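Local atomic coordinates of ribonuclease P protein component 3 (Thermococcus kodakarensis KOD1, PDB entry 3WYZ), a protein that is predicted to be a protein subunit of ribonuclease P, the RNA-based enzyme that matures tRNA by cleaving the 5' ends of its precursors. Residues Phe139-Leu144 against Met192-Asn197; Lys161-Val166 against Ile198-Pro203. All blocks are in the same frame, centred on the assembly; numbering follows the deposited sequence. Where two conformers were deposited one is given.

From the N terminus, the chain first reaches Phe139-Leu144, where strand 136-140 of the parallel sheet ends, then Lys161-Val166 in the long helix 149-168. It returns through strand 173-176 to helix 188-198, which supplies Met192-Asn197, and turns out of that helix through Ile198-Pro203. Interaction 1 closes a loop of 47 residues and interaction 2 one of 31; their segments alternate, so the loops cross rather than nest. Together they tie helix 188-198 and the turn that ends it to the end of strand 136-140 and to helix 149-168. A probable hydrogen bond joins Gly195 O to Met200 N, and Phe139 CZ packs on Thr162 and Trp163.

Interaction 1 of 2, residues Phe139-Leu144 against Met192-Asn197; sequences FSLSPL and MSLGIN
The backbone bond from Asn197 N to Ser193 O, 2.9 Å long, belongs to the helical turn from which Leu194 reaches across to Leu141 and Leu144. A second bond of the same kind, Ile196 N to Met192 O at 3.0 Å, continues the winding. On the other side, Leu144 N meets Leu141 O at 3.1 Å, which folds the chain back just after strand 136-140 and presents both leucines to the same partner.

Leu194 is the only residue of Met192-Asn197 to touch Phe139-Leu144, and its two methyl groups divide the work. With CG anti to the backbone N (chi1 177°), the isobutyl end is carried off the helix toward the strand end. CD2 settles beside Leu141, 3.9 Å from its CB and equally near its CD1. CD1 meets Leu144 CD1 methyl to methyl at 3.4 Å, closer than carbons usually pack, so this corner is tight. Across these segments no hydrogen bond forms; the attraction is apolar, and Leu194 is buried, with Ile175 of the neighbouring strand also touching it. Leu144 in turn rests on Leu156 and Ile155 of helix 149-168.

The alternation of a strand sorts the preceding residues. Phe139 starts toward the helix, but its ring leads off to pack against Trp114 and Thr162, while its backbone pairs with strand 173-176. Ser140 starts away from the helix, and its OG is hydrogen-bonded to Ser112 OG, with a glycerol nearby. The example thus shows how one leucine of the helix after the next strand packs on the turn at the C-terminal end of a parallel strand, as fits the TIM-barrel-like fold of this family.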
loop_
_atom_site.group_PDB
_atom_site.type_symbol
_atom_site.label_atom_id
_atom_site.label_comp_id
_atom_site.label_asym_id
_atom_site.label_seq_id
_atom_site.Cartn_x
_atom_site.Cartn_y
_atom_site.Cartn_z
ATOM N N PHE A 139 -1.645 -4.930 0.119
ATOM C CA PHE A 139 -1.005 -6.239 0.078
ATOM C C PHE A 139 0.196 -6.198 -0.852
ATOM O O PHE A 139 0.052 -6.366 -2.067
ATOM C CB PHE A 139 -1.993 -7.310 -0.400
ATOM C CG PHE A 139 -3.074 -7.613 0.588
ATOM C CD1 PHE A 139 -4.244 -6.889 0.588
ATOM C CD2 PHE A 139 -2.915 -8.624 1.516
ATOM C CE1 PHE A 139 -5.244 -7.163 1.499
ATOM C CE2 PHE A 139 -3.907 -8.907 2.435
ATOM C CZ PHE A 139 -5.074 -8.176 2.426
ATOM N N SER A 140 1.379 -5.971 -0.274
ATOM C CA SER A 140 2.611 -5.836 -1.048
ATOM C C SER A 140 3.161 -7.207 -1.416
ATOM O O SER A 140 3.208 -8.102 -0.587
ATOM C CB SER A 140 3.663 -5.045 -0.263
ATOM O OG SER A 140 4.155 -5.798 0.838
ATOM N N LEU A 141 3.585 -7.356 -2.665
ATOM C CA LEU A 141 4.256 -8.567 -3.123
ATOM C C LEU A 141 5.753 -8.569 -2.767
ATOM O O LEU A 141 6.378 -9.627 -2.742
ATOM C CB LEU A 141 4.065 -8.713 -4.633
ATOM C CG LEU A 141 4.764 -9.851 -5.377
ATOM C CD1 LEU A 141 4.441 -11.228 -4.806
ATOM C CD2 LEU A 141 4.394 -9.791 -6.849
ATOM N N SER A 142 6.311 -7.390 -2.475
ATOM C CA SER A 142 7.756 -7.209 -2.276
ATOM C C SER A 142 8.416 -8.185 -1.289
ATOM O O SER A 142 9.451 -8.762 -1.611
ATOM C CB SER A 142 8.065 -5.768 -1.841
ATOM O OG SER A 142 9.419 -5.461 -2.084
ATOM N N PRO A 143 7.835 -8.367 -0.085
ATOM C CA PRO A 143 8.455 -9.271 0.896
ATOM C C PRO A 143 8.601 -10.726 0.420
ATOM O O PRO A 143 9.542 -11.402 0.817
ATOM C CB PRO A 143 7.500 -9.199 2.098
ATOM C CG PRO A 143 6.732 -7.935 1.919
ATOM C CD PRO A 143 6.594 -7.764 0.440
ATOM N N LEU A 144 7.683 -11.188 -0.426
ATOM C CA LEU A 144 7.705 -12.568 -0.913
ATOM C C LEU A 144 8.860 -12.870 -1.866
ATOM O O LEU A 144 9.322 -14.008 -1.923
ATOM C CB LEU A 144 6.382 -12.922 -1.589
ATOM C CG LEU A 144 5.178 -13.078 -0.667
ATOM C CD1 LEU A 144 3.910 -13.196 -1.494
ATOM C CD2 LEU A 144 5.340 -14.295 0.233
ATOM N N MET A 192 -2.747 -10.565 -9.455
ATOM C CA MET A 192 -4.008 -11.238 -9.147
ATOM C C MET A 192 -3.789 -12.678 -8.678
ATOM O O MET A 192 -4.581 -13.207 -7.894
ATOM C CB MET A 192 -4.942 -11.204 -10.360
ATOM C CG MET A 192 -5.486 -9.817 -10.651
ATOM S SD MET A 192 -6.733 -9.758 -11.953
ATOM C CE MET A 192 -5.818 -10.377 -13.365
ATOM N N SER A 193 -2.714 -13.312 -9.148
ATOM C CA SER A 193 -2.340 -14.642 -8.667
ATOM C C SER A 193 -1.955 -14.623 -7.191
ATOM O O SER A 193 -2.239 -15.577 -6.475
ATOM C CB SER A 193 -1.190 -15.216 -9.496
ATOM O OG SER A 193 -1.566 -15.321 -10.856
ATOM N N LEU A 194 -1.295 -13.555 -6.739
ATOM C CA LEU A 194 -1.030 -13.386 -5.311
ATOM C C LEU A 194 -2.351 -13.351 -4.551
ATOM O O LEU A 194 -2.497 -14.016 -3.528
ATOM C CB LEU A 194 -0.236 -12.109 -5.035
ATOM C CG LEU A 194 0.051 -11.761 -3.568
ATOM C CD1 LEU A 194 0.830 -12.867 -2.871
ATOM C CD2 LEU A 194 0.807 -10.445 -3.474
ATOM N N GLY A 195 -3.312 -12.581 -5.058
ATOM C CA GLY A 195 -4.648 -12.536 -4.472
ATOM C C GLY A 195 -5.248 -13.925 -4.318
ATOM O O GLY A 195 -5.680 -14.307 -3.231
ATOM N N ILE A 196 -5.262 -14.683 -5.408
ATOM C CA ILE A 196 -5.810 -16.039 -5.401
ATOM C C ILE A 196 -5.059 -16.936 -4.408
ATOM O O ILE A 196 -5.688 -17.715 -3.691
ATOM C CB ILE A 196 -5.784 -16.680 -6.809
ATOM C CG1 ILE A 196 -6.692 -15.905 -7.772
ATOM C CG2 ILE A 196 -6.223 -18.141 -6.753
ATOM C CD1 ILE A 196 -6.330 -16.097 -9.231
ATOM N N ASN A 197 -3.732 -16.820 -4.355
ATOM C CA ASN A 197 -2.927 -17.563 -3.369
ATOM C C ASN A 197 -3.330 -17.268 -1.931
ATOM O O ASN A 197 -3.315 -18.152 -1.081
ATOM C CB ASN A 197 -1.438 -17.241 -3.519
ATOM C CG ASN A 197 -0.813 -17.891 -4.735
ATOM O OD1 ASN A 197 -1.505 -18.402 -5.615
ATOM N ND2 ASN A 197 0.514 -17.865 -4.791
#

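Interaction 2 of 2, residues Lys161-Val166 against Ile198-Pro203; sequences KTWQLV and IGMEIP
The indole of Trp163 lies with one face under Met200, whose side chain crosses it from the turn after helix 188-198. In the conformer given for Met200, one of two deposited, three of its atoms meet the ring. CG stands 3.8 Å from the centroid of the six-membered ring and 14° off its normal, a CH-pi contact. SD also lies over the face at 4.5 Å from that centroid, a Met-aromatic contact. A bend at chi3 (71°) brings the terminal methyl back to the ring, with CE 3.7 Å from Trp163 CZ3.

At the root of the side chain, Ile198 CG2 presses on Trp163 CB at 3.5 Å; Ile198 also packs on Leu156 and Met159 of the tryptophan's own helix. Trp163 sends its ring toward the turn because CG is anti to the backbone N (chi1 161°). An alanine here would strip the flat surface from beneath Met200, and is likely to leave its thioether free to turn over a gap between helix and turn.

Gly199, with positive phi, passes beside the pyrrole part of the indole and reverses the chain. This and two bonds back into the last turn make a Schellman motif, ending helix 188-198 against the tryptophan.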
loop_
_atom_site.group_PDB
_atom_site.type_symbol
_atom_site.label_atom_id
_atom_site.label_comp_id
_atom_site.label_asym_id
_atom_site.label_seq_id
_atom_site.Cartn_x
_atom_site.Cartn_y
_atom_site.Cartn_z
ATOM N N LYS A 161 -4.579 -14.367 6.799
ATOM C CA LYS A 161 -5.304 -13.916 7.997
ATOM C C LYS A 161 -5.846 -12.497 7.814
ATOM O O LYS A 161 -6.988 -12.209 8.172
ATOM C CB LYS A 161 -4.416 -13.960 9.252
ATOM C CG LYS A 161 -3.966 -15.356 9.677
ATOM C CD LYS A 161 -3.847 -15.478 11.194
ATOM C CE LYS A 161 -2.931 -16.624 11.615
ATOM N NZ LYS A 161 -3.186 -17.071 13.019
ATOM N N THR A 162 -5.016 -11.617 7.263
ATOM C CA THR A 162 -5.406 -10.241 7.013
ATOM C C THR A 162 -6.506 -10.154 5.953
ATOM O O THR A 162 -7.442 -9.366 6.088
ATOM C CB THR A 162 -4.202 -9.393 6.576
ATOM O OG1 THR A 162 -3.186 -9.443 7.589
ATOM C CG2 THR A 162 -4.604 -7.962 6.354
ATOM N N TRP A 163 -6.396 -10.955 4.900
ATOM C CA TRP A 163 -7.427 -10.973 3.862
ATOM C C TRP A 163 -8.788 -11.378 4.435
ATOM O O TRP A 163 -9.789 -10.739 4.153
ATOM C CB TRP A 163 -7.041 -11.906 2.710
ATOM C CG TRP A 163 -8.214 -12.316 1.860
ATOM C CD1 TRP A 163 -8.676 -13.577 1.666
ATOM C CD2 TRP A 163 -9.090 -11.448 1.123
ATOM N NE1 TRP A 163 -9.779 -13.560 0.840
ATOM C CE2 TRP A 163 -10.057 -12.265 0.499
ATOM C CE3 TRP A 163 -9.153 -10.063 0.941
ATOM C CZ2 TRP A 163 -11.072 -11.747 -0.314
ATOM C CZ3 TRP A 163 -10.168 -9.542 0.132
ATOM C CH2 TRP A 163 -11.118 -10.390 -0.481
ATOM N N GLN A 164 -8.816 -12.433 5.244
ATOM C CA GLN A 164 -10.062 -12.943 5.820
ATOM C C GLN A 164 -10.757 -11.886 6.678
ATOM O O GLN A 164 -11.975 -11.796 6.699
ATOM C CB GLN A 164 -9.790 -14.196 6.664
ATOM C CG GLN A 164 -9.379 -15.425 5.858
ATOM C CD GLN A 164 -8.796 -16.534 6.723
ATOM O OE1 GLN A 164 -9.314 -16.834 7.795
ATOM N NE2 GLN A 164 -7.719 -17.150 6.256
ATOM N N LEU A 165 -9.956 -11.100 7.399
ATOM C CA LEU A 165 -10.456 -9.990 8.215
ATOM C C LEU A 165 -10.926 -8.833 7.337
ATOM O O LEU A 165 -12.034 -8.340 7.505
ATOM C CB LEU A 165 -9.371 -9.492 9.181
ATOM C CG LEU A 165 -9.130 -10.375 10.406
ATOM C CD1 LEU A 165 -7.813 -10.022 11.089
ATOM C CD2 LEU A 165 -10.290 -10.259 11.379
ATOM N N VAL A 166 -10.065 -8.407 6.413
ATOM C CA VAL A 166 -10.392 -7.385 5.421
ATOM C C VAL A 166 -11.713 -7.697 4.714
ATOM O O VAL A 166 -12.567 -6.819 4.554
ATOM C CB VAL A 166 -9.259 -7.260 4.367
ATOM C CG1 VAL A 166 -9.743 -6.598 3.089
ATOM C CG2 VAL A 166 -8.065 -6.497 4.936
ATOM N N ILE A 198 -3.663 -16.008 -1.671
ATOM C CA ILE A 198 -4.059 -15.540 -0.347
ATOM C C ILE A 198 -5.502 -15.917 -0.023
ATOM O O ILE A 198 -5.921 -15.823 1.125
ATOM C CB ILE A 198 -3.844 -14.006 -0.244
ATOM C CG1 ILE A 198 -2.360 -13.670 -0.406
ATOM C CG2 ILE A 198 -4.342 -13.437 1.071
ATOM C CD1 ILE A 198 -1.437 -14.505 0.441
ATOM N N GLY A 199 -6.264 -16.340 -1.027
ATOM C CA GLY A 199 -7.635 -16.808 -0.821
ATOM C C GLY A 199 -8.724 -15.958 -1.444
ATOM O O GLY A 199 -9.901 -16.149 -1.134
ATOM N N MET A 200 -8.341 -15.021 -2.313
ATOM C CA MET A 200 -9.305 -14.182 -3.008
ATOM C C MET A 200 -9.941 -14.957 -4.158
ATOM O O MET A 200 -9.314 -15.824 -4.757
ATOM C CB MET A 200 -8.626 -12.919 -3.542
ATOM C CG MET A 200 -7.911 -12.099 -2.479
ATOM S SD MET A 200 -7.287 -10.535 -3.112
ATOM C CE MET A 200 -8.833 -9.679 -3.318
ATOM N N GLU A 201 -11.193 -14.645 -4.459
ATOM C CA GLU A 201 -11.837 -15.186 -5.645
ATOM C C GLU A 201 -11.366 -14.334 -6.820
ATOM O O GLU A 201 -10.769 -13.268 -6.628
ATOM C CB GLU A 201 -13.367 -15.137 -5.530
ATOM C CG GLU A 201 -13.948 -15.881 -4.329
ATOM C CD GLU A 201 -13.745 -17.389 -4.374
ATOM O OE1 GLU A 201 -13.376 -17.931 -5.439
ATOM O OE2 GLU A 201 -13.969 -18.043 -3.329
ATOM N N ILE A 202 -11.636 -14.806 -8.030
ATOM C CA ILE A 202 -11.185 -14.129 -9.245
ATOM C C ILE A 202 -11.676 -12.669 -9.331
ATOM O O ILE A 202 -10.872 -11.771 -9.579
ATOM C CB ILE A 202 -11.557 -14.947 -10.514
ATOM C CG1 ILE A 202 -10.694 -16.215 -10.578
ATOM C CG2 ILE A 202 -11.380 -14.109 -11.779
ATOM C CD1 ILE A 202 -11.060 -17.194 -11.674
ATOM N N PRO A 203 -12.987 -12.427 -9.130
ATOM C CA PRO A 203 -13.471 -11.042 -9.191
ATOM C C PRO A 203 -12.964 -10.157 -8.056
ATOM O O PRO A 203 -12.819 -8.948 -8.244
ATOM C CB PRO A 203 -14.995 -11.188 -9.110
ATOM C CG PRO A 203 -15.233 -12.532 -8.514
ATOM C CD PRO A 203 -14.094 -13.387 -8.980
#